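Local coordinates for modulator protein RSBR (Bacillus subtilis, PDB 2BNL), which stimulates RsbT kinase activity toward RsbS in vitro as a stressosome protein, regulating sigma-B in salt and heat stress, and is represented here by its N-terminal nonheme globin domain, at residues A[87-90]-A[91-95]; A[114-117]-A[118-122]. All coordinates share one frame; numbering follows the deposited sequence.

Contact 1 of 2, residues A[87-90]-A[91-95]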
ATOM      1  N   ALA A  87       4.348  -5.307   6.353  1.00 29.91           N
ATOM      2  CA  ALA A  87       3.731  -6.567   6.595  1.00 30.65           C
ATOM      3  C   ALA A  87       2.610  -6.918   5.669  1.00 31.39           C
ATOM      4  O   ALA A  87       2.534  -8.001   5.074  1.00 31.63           O
ATOM      5  CB  ALA A  87       3.216  -6.662   8.043  1.00 31.62           C
ATOM      6  N   LEU A  88       1.675  -6.006   5.560  1.00 32.20           N
ATOM      7  CA  LEU A  88       0.560  -6.247   4.641  1.00 31.96           C
ATOM      8  C   LEU A  88       1.019  -6.477   3.176  1.00 31.73           C
ATOM      9  O   LEU A  88       0.395  -7.322   2.477  1.00 32.50           O
ATOM     10  CB  LEU A  88      -0.463  -5.130   4.746  1.00 32.67           C
ATOM     11  CG  LEU A  88      -1.116  -4.968   6.087  1.00 34.14           C
ATOM     12  CD1 LEU A  88      -2.435  -4.156   6.043  1.00 35.86           C
ATOM     13  CD2 LEU A  88      -1.458  -6.336   6.707  1.00 32.59           C
ATOM     14  N   ALA A  89       1.966  -5.679   2.710  1.00 31.39           N
ATOM     15  CA  ALA A  89       2.612  -5.851   1.336  1.00 33.22           C
ATOM     16  C   ALA A  89       3.182  -7.277   1.168  1.00 34.15           C
ATOM     17  O   ALA A  89       2.910  -7.989   0.199  1.00 34.66           O
ATOM     18  CB  ALA A  89       3.652  -4.789   1.088  1.00 31.82           C
ATOM     19  N   GLU A  90       3.923  -7.733   2.187  1.00 35.45           N
ATOM     20  CA  GLU A  90       4.451  -9.080   2.177  1.00 35.22           C
ATOM     21  C   GLU A  90       3.376 -10.161   2.274  1.00 34.73           C
ATOM     22  O   GLU A  90       3.566 -11.215   1.678  1.00 34.15           O
ATOM     23  CB  GLU A  90       5.477  -9.297   3.370  1.00 36.98           C
ATOM     24  CG  GLU A  90       6.811  -8.972   3.157  1.00 45.20           C
ATOM     25  CD  GLU A  90       7.356  -9.529   1.807  1.00 49.83           C
ATOM     26  OE1 GLU A  90       7.523 -10.759   1.638  1.00 46.19           O
ATOM     27  OE2 GLU A  90       7.546  -8.675   0.906  1.00 57.28           O
ATOM     28  N   PHE A  91       2.246  -9.933   3.005  1.00 32.30           N
ATOM     29  CA  PHE A  91       1.186 -10.884   3.115  1.00 30.46           C
ATOM     30  C   PHE A  91       0.667 -11.256   1.697  1.00 30.67           C
ATOM     31  O   PHE A  91       0.590 -12.438   1.406  1.00 31.48           O
ATOM     32  CB  PHE A  91       0.017 -10.348   3.925  1.00 29.32           C
ATOM     33  CG  PHE A  91       0.194 -10.392   5.420  1.00 27.11           C
ATOM     34  CD1 PHE A  91       1.469 -10.663   6.033  1.00 29.22           C
ATOM     35  CD2 PHE A  91      -0.826 -10.097   6.210  1.00 35.71           C
ATOM     36  CE1 PHE A  91       1.616 -10.648   7.366  1.00 31.86           C
ATOM     37  CE2 PHE A  91      -0.701 -10.112   7.571  1.00 35.54           C
ATOM     38  CZ  PHE A  91       0.526 -10.392   8.140  1.00 32.27           C
ATOM     39  N   TRP A  92       0.371 -10.269   0.846  1.00 30.53           N
ATOM     40  CA  TRP A  92      -0.235 -10.569  -0.467  1.00 31.58           C
ATOM     41  C   TRP A  92       0.812 -11.225  -1.397  1.00 31.73           C
ATOM     42  O   TRP A  92       0.477 -12.087  -2.234  1.00 30.00           O
ATOM     43  CB  TRP A  92      -1.056  -9.398  -1.062  1.00 30.99           C
ATOM     44  CG  TRP A  92      -0.295  -8.260  -1.637  1.00 32.01           C
ATOM     45  CD1 TRP A  92       0.023  -7.041  -1.029  1.00 32.06           C
ATOM     46  CD2 TRP A  92       0.362  -8.242  -2.896  1.00 33.56           C
ATOM     47  NE1 TRP A  92       0.807  -6.302  -1.855  1.00 34.09           N
ATOM     48  CE2 TRP A  92       1.046  -7.013  -2.999  1.00 35.11           C
ATOM     49  CE3 TRP A  92       0.437  -9.148  -3.961  1.00 36.74           C
ATOM     50  CZ2 TRP A  92       1.821  -6.675  -4.135  1.00 35.31           C
ATOM     51  CZ3 TRP A  92       1.264  -8.836  -5.069  1.00 34.72           C
ATOM     52  CH2 TRP A  92       1.864  -7.578  -5.174  1.00 35.04           C
ATOM     53  N   LYS A  93       2.065 -10.820  -1.233  1.00 31.74           N
ATOM     54  CA  LYS A  93       3.132 -11.309  -2.064  1.00 33.60           C
ATOM     55  C   LYS A  93       3.451 -12.754  -1.797  1.00 33.81           C
ATOM     56  O   LYS A  93       3.744 -13.549  -2.751  1.00 32.22           O
ATOM     57  CB  LYS A  93       4.383 -10.440  -1.873  1.00 35.49           C
ATOM     58  CG  LYS A  93       4.161  -9.065  -2.415  1.00 40.28           C
ATOM     59  CD  LYS A  93       5.478  -8.315  -2.218  1.00 49.31           C
ATOM     60  CE  LYS A  93       5.283  -6.860  -2.048  1.00 48.78           C
ATOM     61  NZ  LYS A  93       6.677  -6.388  -1.700  1.00 50.74           N
ATOM     62  N   ARG A  94       3.321 -13.115  -0.514  1.00 33.57           N
ATOM     63  CA  ARG A  94       3.459 -14.451  -0.129  1.00 35.29           C
ATOM     64  C   ARG A  94       2.313 -15.346  -0.539  1.00 34.02           C
ATOM     65  O   ARG A  94       2.529 -16.486  -0.893  1.00 33.31           O
ATOM     66  CB  ARG A  94       3.800 -14.524   1.346  1.00 38.91           C
ATOM     67  CG  ARG A  94       5.272 -14.036   1.538  1.00 40.92           C
ATOM     68  CD  ARG A  94       5.832 -14.170   2.949  1.00 45.93           C
ATOM     69  NE  ARG A  94       6.984 -13.243   3.120  1.00 51.60           N
ATOM     70  CZ  ARG A  94       7.914 -13.318   4.083  1.00 55.68           C
ATOM     71  NH1 ARG A  94       7.910 -14.313   4.970  1.00 56.78           N
ATOM     72  NH2 ARG A  94       8.877 -12.426   4.128  1.00 58.44           N
ATOM     73  N   LEU A  95       1.109 -14.800  -0.558  1.00 31.83           N
ATOM     74  CA  LEU A  95      -0.055 -15.487  -1.074  1.00 31.77           C
ATOM     75  C   LEU A  95       0.100 -15.666  -2.606  1.00 31.44           C
ATOM     76  O   LEU A  95      -0.207 -16.735  -3.178  1.00 30.15           O
ATOM     77  CB  LEU A  95      -1.315 -14.685  -0.700  1.00 32.86           C
ATOM     78  CG  LEU A  95      -2.539 -15.093  -1.543  1.00 34.37           C
ATOM     79  CD1 LEU A  95      -2.945 -16.442  -0.998  1.00 37.25           C
ATOM     80  CD2 LEU A  95      -3.681 -14.166  -1.474  1.00 40.27           C
TER
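Leu88 and Phe91 meet on the buried side of helix 81-100, where the CD2 methyl of the leucine lies 3.8 Å from CD2 of the ring. Phe91 CG stands anti to its carbonyl carbon (chi1 -79°), which lays one ring face beside the preceding turn: Ala87 C is 3.9 Å above the plane, near the rim. Trp22 stacks on the same ring and Tyr49 meets it edge-to-face, so the inward side is tightly filled. The Trp92 indole lies against the preceding turn, with Ala89 O 3.3 Å above its plane toward the rim and Lys93 CG over the ring centre.

The partly exposed side is looser and held by charge. Bent at chi2 (-47°), the Glu90 chain brings its carboxylate between two basic residues. OE1 accepts from Arg94 NE at 2.9 Å through its anti lone pair, in an almost straight bond, while Arg94 NH2 reaches the same oxygen at 3.3 Å from out of the carboxylate plane; the carboxylate and guanidinium planes are 74° apart. Glu28 on helix 15-30 forms a salt bridge with Arg94 NH1. The other oxygen, OE2, forms a longer salt bridge to Lys93 NZ at 3.6 Å, but that amine's stronger salt bridge is to Asp117 of the second subunit. Arg94 N also bonds to Glu90 O, and the whole is an i, i+3 and i, i+4 salt-bridge network on one helix of a globin-fold domain.

Contact 2 of 2, residues A[114-117]-A[118-122]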
ATOM      1  N   TRP A 114      -3.124  -9.104 -10.570  1.00 32.98           N
ATOM      2  CA  TRP A 114      -4.182  -8.097 -10.602  1.00 33.72           C
ATOM      3  C   TRP A 114      -5.451  -8.525  -9.825  1.00 32.77           C
ATOM      4  O   TRP A 114      -6.178  -7.664  -9.247  1.00 32.49           O
ATOM      5  CB  TRP A 114      -4.454  -7.721 -12.066  1.00 34.26           C
ATOM      6  CG  TRP A 114      -3.296  -7.062 -12.721  1.00 31.01           C
ATOM      7  CD1 TRP A 114      -2.778  -7.396 -13.900  1.00 39.46           C
ATOM      8  CD2 TRP A 114      -2.517  -5.951 -12.243  1.00 35.68           C
ATOM      9  NE1 TRP A 114      -1.687  -6.629 -14.187  1.00 38.72           N
ATOM     10  CE2 TRP A 114      -1.497  -5.734 -13.176  1.00 38.90           C
ATOM     11  CE3 TRP A 114      -2.551  -5.140 -11.078  1.00 37.66           C
ATOM     12  CZ2 TRP A 114      -0.569  -4.727 -13.038  1.00 36.58           C
ATOM     13  CZ3 TRP A 114      -1.655  -4.164 -10.940  1.00 38.19           C
ATOM     14  CH2 TRP A 114      -0.655  -3.954 -11.927  1.00 38.32           C
ATOM     15  N   GLN A 115      -5.716  -9.822  -9.810  1.00 32.25           N
ATOM     16  CA  GLN A 115      -6.792 -10.397  -8.998  1.00 33.01           C
ATOM     17  C   GLN A 115      -6.520 -10.233  -7.561  1.00 30.48           C
ATOM     18  O   GLN A 115      -7.368  -9.786  -6.753  1.00 28.99           O
ATOM     19  CB  GLN A 115      -6.963 -11.902  -9.297  1.00 33.91           C
ATOM     20  CG  GLN A 115      -7.617 -12.167 -10.630  1.00 37.74           C
ATOM     21  CD  GLN A 115      -7.690 -13.657 -10.878  1.00 41.76           C
ATOM     22  OE1 GLN A 115      -6.806 -14.415 -10.468  1.00 40.41           O
ATOM     23  NE2 GLN A 115      -8.816 -14.089 -11.405  1.00 38.85           N
ATOM     24  N   ILE A 116      -5.295 -10.486  -7.201  1.00 29.88           N
ATOM     25  CA  ILE A 116      -4.904 -10.289  -5.823  1.00 30.54           C
ATOM     26  C   ILE A 116      -4.976  -8.848  -5.369  1.00 31.82           C
ATOM     27  O   ILE A 116      -5.542  -8.546  -4.264  1.00 30.86           O
ATOM     28  CB  ILE A 116      -3.500 -10.866  -5.574  1.00 32.31           C
ATOM     29  CG1 ILE A 116      -3.574 -12.428  -5.622  1.00 29.19           C
ATOM     30  CG2 ILE A 116      -3.001 -10.428  -4.266  1.00 33.52           C
ATOM     31  CD1 ILE A 116      -2.247 -13.107  -5.755  1.00 33.08           C
ATOM     32  N   ASP A 117      -4.475  -7.971  -6.225  1.00 29.79           N
ATOM     33  CA  ASP A 117      -4.414  -6.520  -5.929  1.00 31.80           C
ATOM     34  C   ASP A 117      -5.889  -5.984  -5.780  1.00 31.30           C
ATOM     35  O   ASP A 117      -6.202  -5.237  -4.890  1.00 30.79           O
ATOM     36  CB  ASP A 117      -3.709  -5.820  -7.091  1.00 32.25           C
ATOM     37  CG  ASP A 117      -3.683  -4.321  -6.949  1.00 36.96           C
ATOM     38  OD1 ASP A 117      -2.879  -3.863  -6.162  1.00 40.15           O
ATOM     39  OD2 ASP A 117      -4.546  -3.674  -7.550  1.00 35.85           O
ATOM     40  N   ARG A 118      -6.722  -6.380  -6.704  1.00 29.87           N
ATOM     41  CA  ARG A 118      -8.124  -5.959  -6.696  1.00 33.94           C
ATOM     42  C   ARG A 118      -8.837  -6.255  -5.352  1.00 32.24           C
ATOM     43  O   ARG A 118      -9.651  -5.487  -4.846  1.00 31.99           O
ATOM     44  CB  ARG A 118      -8.821  -6.655  -7.787  1.00 34.70           C
ATOM     45  CG  ARG A 118      -9.854  -5.864  -8.348  1.00 45.81           C
ATOM     46  CD  ARG A 118     -10.785  -6.663  -9.235  1.00 54.85           C
ATOM     47  NE  ARG A 118     -12.109  -5.996  -9.110  1.00 61.18           N
ATOM     48  CZ  ARG A 118     -13.110  -6.366  -8.310  1.00 59.43           C
ATOM     49  NH1 ARG A 118     -13.038  -7.443  -7.584  1.00 50.01           N
ATOM     50  NH2 ARG A 118     -14.223  -5.638  -8.277  1.00 65.29           N
ATOM     51  N   PHE A 119      -8.587  -7.439  -4.840  1.00 31.33           N
ATOM     52  CA  PHE A 119      -9.164  -7.870  -3.558  1.00 29.87           C
ATOM     53  C   PHE A 119      -8.567  -7.155  -2.342  1.00 29.95           C
ATOM     54  O   PHE A 119      -9.286  -6.660  -1.495  1.00 30.84           O
ATOM     55  CB  PHE A 119      -9.072  -9.363  -3.470  1.00 29.41           C
ATOM     56  CG  PHE A 119      -9.604  -9.928  -2.219  1.00 31.05           C
ATOM     57  CD1 PHE A 119     -10.932  -9.894  -1.952  1.00 41.04           C
ATOM     58  CD2 PHE A 119      -8.718 -10.363  -1.214  1.00 31.39           C
ATOM     59  CE1 PHE A 119     -11.454 -10.456  -0.716  1.00 41.29           C
ATOM     60  CE2 PHE A 119      -9.186 -10.834  -0.022  1.00 36.44           C
ATOM     61  CZ  PHE A 119     -10.553 -10.926   0.233  1.00 34.87           C
ATOM     62  N   PHE A 120      -7.230  -7.118  -2.242  1.00 30.14           N
ATOM     63  CA  PHE A 120      -6.537  -6.660  -1.069  1.00 29.53           C
ATOM     64  C   PHE A 120      -6.375  -5.162  -0.976  1.00 30.37           C
ATOM     65  O   PHE A 120      -6.432  -4.621   0.118  1.00 30.78           O
ATOM     66  CB  PHE A 120      -5.112  -7.281  -1.096  1.00 31.06           C
ATOM     67  CG  PHE A 120      -5.069  -8.660  -0.550  1.00 31.57           C
ATOM     68  CD1 PHE A 120      -5.026  -8.884   0.817  1.00 29.23           C
ATOM     69  CD2 PHE A 120      -5.176  -9.782  -1.392  1.00 31.22           C
ATOM     70  CE1 PHE A 120      -4.933 -10.243   1.301  1.00 29.98           C
ATOM     71  CE2 PHE A 120      -5.110 -11.092  -0.828  1.00 34.50           C
ATOM     72  CZ  PHE A 120      -5.025 -11.279   0.490  1.00 34.10           C
ATOM     73  N   SER A 121      -6.164  -4.486  -2.125  1.00 30.11           N
ATOM     74  CA  SER A 121      -5.805  -3.065  -2.117  1.00 31.61           C
ATOM     75  C   SER A 121      -6.810  -2.186  -1.302  1.00 30.59           C
ATOM     76  O   SER A 121      -6.420  -1.554  -0.369  1.00 30.20           O
ATOM     77  CB  SER A 121      -5.619  -2.460  -3.563  1.00 30.86           C
ATOM     78  OG  SER A 121      -5.040  -1.190  -3.436  1.00 32.31           O
ATOM     79  N   PRO A 122      -8.111  -2.270  -1.597  1.00 29.33           N
ATOM     80  CA  PRO A 122      -9.080  -1.462  -0.769  1.00 29.77           C
ATOM     81  C   PRO A 122      -9.178  -1.818   0.752  1.00 29.44           C
ATOM     82  O   PRO A 122      -9.448  -0.976   1.600  1.00 30.03           O
ATOM     83  CB  PRO A 122     -10.418  -1.692  -1.496  1.00 29.55           C
ATOM     84  CG  PRO A 122     -10.268  -2.953  -2.287  1.00 33.84           C
ATOM     85  CD  PRO A 122      -8.777  -3.114  -2.615  1.00 30.66           C
TER
HETATM   86  O   HOH W   1      -2.917  -1.539  -4.964  1.00 46.32           O
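Successive i, i+4 turns of helix 109-135, just ahead of a kink at Pro122, set Ile116 beside Phe120 and Asp117 beside Ser121. On the buried side the isoleucine and phenylalanine point the same way, and Ile116 CG2 touches Phe120 CD2 at 3.7 Å. That methyl branch is anti to the backbone N while CG1 lies anti to the carbonyl carbon, which leaves CG2 facing the ring. Ile116 O accepts from Phe120 N at 3.0 Å and also lies at the edge of the Phe120 ring, close to its plane. Over one ring face, toward the rim, Phe119 CD2 stands 3.6 Å above the plane.

Within the globin fold this side of the helix is covered by helices 81-100 and 39-54, with Trp92, Leu95, Tyr49 and Leu53 around Phe120. With an alanine in place of Phe120, Ile116 CG2 would probably lose its aromatic neighbour and a gap would open between these helices.

The adjoining Asp117 and Ser121 are polar. With CG anti to the backbone N (chi1 176°), the Asp117 carboxylate can share a water with Ser121, 2.6 Å from Asp117 OD1, to which the water donates, and 2.6 Å from Ser121 OG. Lys93 of the second subunit packs on Asp117, and Ala89 of that subunit on Ser121. Asp117 O accepts from Ser121 N at 2.9 Å, the last backbone bond before Pro122, whose nitrogen makes none to the preceding turn.

Neither contact closes a loop: each spans consecutive turns of a single helix, contact 1 on helix 81-100 and contact 2 on helix 109-135. They follow in series, without nesting or crossing, and the chain between the two helices includes the unmodelled residues 103-107. Their centres are about 11 Å apart, yet they meet through side chains. Leu95 CD2 lies 3.5 Å from Phe120 CE2, and Trp92 CE3 is 3.7 Å from Ile116 CG2, so the inward sides of both helices share one apolar interface. Helix 15-30 backs contact 1, whereas helix 5-13 flanks contact 2. Across the dimer, the ring of Trp114 meets that of Tyr96 of the second subunit.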